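PDB 6Y43: angiopoietin-related protein 6 from Homo sapiens, which is a secreted angiopoietin-like factor whose C-terminal fibrinogen-like globe, a calcium-binding domain, probably serves in recognition of partner molecules. Local coordinates for residues A[196-201]-A[207-212]; A[168-171]-A[177-180]. One frame throughout, in Å; residues are numbered along the deposited sequence.

Contact 1 of 2, residues A[196-201]-A[207-212]; sequences DGVYWA and AYSLRK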
# COMPACT_ATOMS: atom_id res chain seq x y z
N ASP A 196 11.08 10.01 -9.48
CA ASP A 196 10.87 9.88 -8.05
C ASP A 196 9.40 10.03 -7.69
O ASP A 196 9.07 10.01 -6.50
CB ASP A 196 11.71 10.90 -7.29
CG ASP A 196 11.33 12.35 -7.61
OD1 ASP A 196 10.24 12.59 -8.15
OD2 ASP A 196 12.15 13.24 -7.31
N GLY A 197 8.52 10.05 -8.68
CA GLY A 197 7.11 10.27 -8.43
C GLY A 197 6.37 9.01 -8.01
O GLY A 197 6.91 7.91 -7.97
N VAL A 198 5.09 9.19 -7.74
CA VAL A 198 4.20 8.10 -7.38
C VAL A 198 3.80 7.39 -8.67
O VAL A 198 2.82 7.76 -9.32
CB VAL A 198 2.96 8.61 -6.63
CG1 VAL A 198 2.02 7.47 -6.37
CG2 VAL A 198 3.34 9.34 -5.34
N TYR A 199 4.59 6.38 -9.08
CA TYR A 199 4.45 5.83 -10.42
C TYR A 199 4.23 4.33 -10.45
O TYR A 199 4.48 3.59 -9.51
CB TYR A 199 5.65 6.21 -11.30
CG TYR A 199 6.99 5.50 -11.10
CD1 TYR A 199 7.19 4.18 -11.54
CD2 TYR A 199 8.08 6.17 -10.58
CE1 TYR A 199 8.45 3.55 -11.42
CE2 TYR A 199 9.34 5.55 -10.46
CZ TYR A 199 9.51 4.25 -10.88
OH TYR A 199 10.76 3.64 -10.79
N TRP A 200 3.69 3.92 -11.59
CA TRP A 200 3.36 2.54 -11.91
C TRP A 200 3.77 2.38 -13.37
O TRP A 200 3.20 3.03 -14.26
CB TRP A 200 1.87 2.28 -11.69
CG TRP A 200 1.45 0.85 -11.67
CD1 TRP A 200 0.96 0.13 -12.71
CD2 TRP A 200 1.45 -0.03 -10.53
NE1 TRP A 200 0.65 -1.14 -12.30
CE2 TRP A 200 0.94 -1.27 -10.97
CE3 TRP A 200 1.84 0.10 -9.19
CZ2 TRP A 200 0.81 -2.37 -10.13
CZ3 TRP A 200 1.71 -0.99 -8.35
CH2 TRP A 200 1.20 -2.22 -8.83
N ALA A 201 4.81 1.59 -13.63
CA ALA A 201 5.41 1.58 -14.95
C ALA A 201 4.39 1.33 -16.05
O ALA A 201 4.45 1.95 -17.12
CB ALA A 201 6.50 0.51 -15.04
N ALA A 207 7.95 8.20 -15.61
CA ALA A 207 8.18 9.64 -15.58
C ALA A 207 6.94 10.40 -15.13
O ALA A 207 6.93 11.63 -15.22
CB ALA A 207 8.62 10.14 -16.95
N TYR A 208 5.90 9.70 -14.69
CA TYR A 208 4.62 10.27 -14.32
C TYR A 208 4.44 10.19 -12.81
O TYR A 208 5.00 9.33 -12.15
CB TYR A 208 3.47 9.51 -15.01
CG TYR A 208 2.12 10.21 -15.03
CD1 TYR A 208 1.81 11.13 -16.03
CD2 TYR A 208 1.16 9.93 -14.08
CE1 TYR A 208 0.58 11.76 -16.06
CE2 TYR A 208 -0.08 10.57 -14.10
CZ TYR A 208 -0.36 11.47 -15.09
OH TYR A 208 -1.60 12.07 -15.09
N SER A 209 3.64 11.11 -12.27
CA SER A 209 3.25 11.07 -10.87
C SER A 209 1.74 10.97 -10.77
O SER A 209 1.02 11.89 -11.20
CB SER A 209 3.75 12.31 -10.13
OG SER A 209 3.57 12.14 -8.73
N LEU A 210 1.25 9.87 -10.21
CA LEU A 210 -0.19 9.65 -10.21
C LEU A 210 -0.89 10.54 -9.19
O LEU A 210 -0.33 10.91 -8.16
CB LEU A 210 -0.48 8.18 -9.92
CG LEU A 210 -0.01 7.23 -11.02
CD1 LEU A 210 0.16 5.81 -10.46
CD2 LEU A 210 -1.00 7.22 -12.21
N ARG A 211 -2.13 10.90 -9.52
CA ARG A 211 -2.92 11.77 -8.64
C ARG A 211 -3.35 11.05 -7.37
O ARG A 211 -3.35 11.64 -6.28
CB ARG A 211 -4.14 12.31 -9.38
CG ARG A 211 -4.99 13.20 -8.51
CD ARG A 211 -5.98 14.00 -9.34
NE ARG A 211 -7.02 13.19 -9.96
CZ ARG A 211 -7.88 13.64 -10.88
NH1 ARG A 211 -8.79 12.82 -11.37
NH2 ARG A 211 -7.84 14.91 -11.30
N LYS A 212 -3.78 9.80 -7.49
CA LYS A 212 -4.23 9.01 -6.35
C LYS A 212 -3.64 7.62 -6.49
O LYS A 212 -3.52 7.08 -7.59
CB LYS A 212 -5.75 8.93 -6.25
CG LYS A 212 -6.46 10.24 -6.32
CD LYS A 212 -7.71 10.22 -5.40
CE LYS A 212 -8.59 11.44 -5.76
NZ LYS A 212 -9.90 11.01 -6.37
O HOH W 1 7.69 9.35 -11.69
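Leu210 and Val198 meet through one backbone hydrogen bond with side chains gathered round it. Leu210 N donates to Val198 O at 2.8 Å, almost straight at the hydrogen (167°), the donor lying 18° from the carbonyl plane. Leu210 then folds back over the same oxygen: with CG turned beside its own backbone N (chi1 -66°), CG comes within 3.3 Å of Val198 O, and CD1 reaches on to Trp200 CB at 4.1 Å. Val198 CG1 and Leu210 CB approach more loosely, at 4.4 Å. The indole of Trp200 leads away from this meeting point, and its NE1 is hydrogen-bonded to Gly137 O. Tyr199 offers its CB rather than its ring, 3.3 Å from Tyr208 O; its ring leads away from the contact, and OH is hydrogen-bonded to Gln166 OE1 and Ala176 O. Tyr208 O receives a water at 2.7 Å, and this water also accepts a weak hydrogen bond from Gly197 N, bridging the two backbones. Gly197 CA also lies 4.0 Å from Ser209 OG, a hydroxyl hydrogen-bonded with His185 N. Val198 is the centre of an inverse gamma turn, and its backbone hydrogen bond links two irregular segments. Both belong to the loop region between helix 162-166 and strand 212-219; Leu210 packs on Leu101 of strand 95-102, while Trp200 spans that strand and strand 108-118.

Contact 2 of 2, residues A[168-171]-A[177-180]; sequences GGWW and HSNL. With EDO (1,2-ethanediol), chain D.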
# COMPACT_ATOMS: atom_id res chain seq x y z
N GLY A 168 11.12 6.92 -1.48
CA GLY A 168 10.18 6.15 -0.69
C GLY A 168 10.89 5.16 0.21
O GLY A 168 12.10 4.96 0.17
N GLY A 169 10.09 4.57 1.12
CA GLY A 169 10.41 3.26 1.66
C GLY A 169 9.73 2.24 0.76
O GLY A 169 8.55 2.38 0.44
N TRP A 170 10.49 1.23 0.32
CA TRP A 170 9.92 0.32 -0.66
C TRP A 170 10.81 -0.90 -0.78
O TRP A 170 11.98 -0.89 -0.37
CB TRP A 170 9.79 1.02 -2.01
CG TRP A 170 8.82 0.46 -3.04
CD1 TRP A 170 9.15 -0.07 -4.25
CD2 TRP A 170 7.39 0.47 -2.97
NE1 TRP A 170 8.01 -0.41 -4.93
CE2 TRP A 170 6.91 -0.10 -4.17
CE3 TRP A 170 6.46 0.87 -2.00
CZ2 TRP A 170 5.56 -0.25 -4.44
CZ3 TRP A 170 5.12 0.72 -2.27
CH2 TRP A 170 4.68 0.16 -3.48
N TRP A 171 10.25 -1.93 -1.42
CA TRP A 171 10.98 -3.16 -1.73
C TRP A 171 11.76 -2.95 -3.03
O TRP A 171 11.53 -3.60 -4.06
CB TRP A 171 10.00 -4.32 -1.82
CG TRP A 171 9.08 -4.46 -0.61
CD1 TRP A 171 9.34 -5.15 0.55
CD2 TRP A 171 7.77 -3.90 -0.46
NE1 TRP A 171 8.26 -5.06 1.40
CE2 TRP A 171 7.29 -4.31 0.80
CE3 TRP A 171 6.94 -3.11 -1.27
CZ2 TRP A 171 6.03 -3.94 1.28
CZ3 TRP A 171 5.70 -2.75 -0.78
CH2 TRP A 171 5.26 -3.17 0.47
N HIS A 177 9.75 -0.80 -10.77
CA HIS A 177 8.61 -0.70 -11.66
C HIS A 177 7.46 0.09 -11.05
O HIS A 177 6.61 0.59 -11.79
CB HIS A 177 8.14 -2.10 -12.05
CG HIS A 177 9.07 -2.78 -13.01
ND1 HIS A 177 8.80 -4.01 -13.56
CD2 HIS A 177 10.29 -2.42 -13.48
CE1 HIS A 177 9.79 -4.37 -14.35
NE2 HIS A 177 10.70 -3.41 -14.33
N SER A 178 7.40 0.21 -9.73
CA SER A 178 6.38 1.00 -9.06
C SER A 178 7.03 1.74 -7.90
O SER A 178 7.99 1.25 -7.32
CB SER A 178 5.23 0.13 -8.56
OG SER A 178 5.66 -1.00 -7.84
N ASN A 179 6.52 2.93 -7.57
CA ASN A 179 7.14 3.75 -6.54
C ASN A 179 6.05 4.48 -5.78
O ASN A 179 6.05 5.70 -5.67
CB ASN A 179 8.14 4.72 -7.17
CG ASN A 179 9.00 5.44 -6.15
OD1 ASN A 179 9.48 4.84 -5.20
ND2 ASN A 179 9.20 6.75 -6.36
N LEU A 180 5.12 3.71 -5.22
CA LEU A 180 3.92 4.34 -4.68
C LEU A 180 4.20 5.14 -3.42
O LEU A 180 3.37 5.98 -3.05
CB LEU A 180 2.84 3.31 -4.41
CG LEU A 180 2.36 2.52 -5.65
CD1 LEU A 180 1.20 1.64 -5.27
CD2 LEU A 180 2.02 3.45 -6.81
C1 EDO D . 12.81 6.96 2.89
O1 EDO D . 13.62 5.90 2.37
C2 EDO D . 13.67 7.82 3.82
O2 EDO D . 14.12 7.00 4.92
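This is buried packing of an indole against a returning loop, within the long irregular region between helix 162-166 and strand 212-219 of the fibrinogen-like domain. Trp170 carries it from one side, Ser178 and Leu180 from the other. With CG anti to the backbone N (chi1 -159°), the Trp170 ring reaches across the loop. Leu180 approaches the rim of its benzo end, CB 3.8 Å from Trp170 CH2, from the face where Leu180 N sits 3.9 Å above the plane. Trp171 presents CE3 over the centre of the opposite face, its ring steeply tilted, so the indole lies between that atom and the 179-180 backbone. Trp170 NE1 approaches Ser178 O to 2.9 Å, but at an angle too poor for a hydrogen bond. Ser178 OG stands 3.5 Å from Trp170 CZ2 and is hydrogen-bonded to Ser139 O. An alanine in place of Trp170 would probably leave Leu180 and the Ser178 backbone without their aromatic cover and open a gap beneath Trp171. A 1,2-ethanediol, probably from the crystallisation liquor, donates to Gly168 O and is hydrogen-bonded to Thr63 O. Trp170 and Leu180 both pack on Met215 of strand 212-219, and Leu180 also touches Val99 and Leu101 of strand 95-102.

How the contacts relate
Contact 2 comes wholly ahead of contact 1 in the sequence, yet their centres lie about 10 Å apart and they touch directly. The 177-180 segment joins them: Asn179 N and Tyr199 O are 2.9 Å apart, and Ala201 N lies 2.8 Å from His177 O, both probable hydrogen bonds. Between them, Trp200 CE3 packs on Ser178 CB at 3.5 Å, so Ser178 has an indole from each contact beside it. Leu180 and Leu210 both reach Leu101, which ties the two contacts to strand 95-102. Neither contact supplies a calcium ligand; the ion, held by Asp154, Asp156, Tyr158 and Gly160, is about 12 Å from the Trp170 side chain.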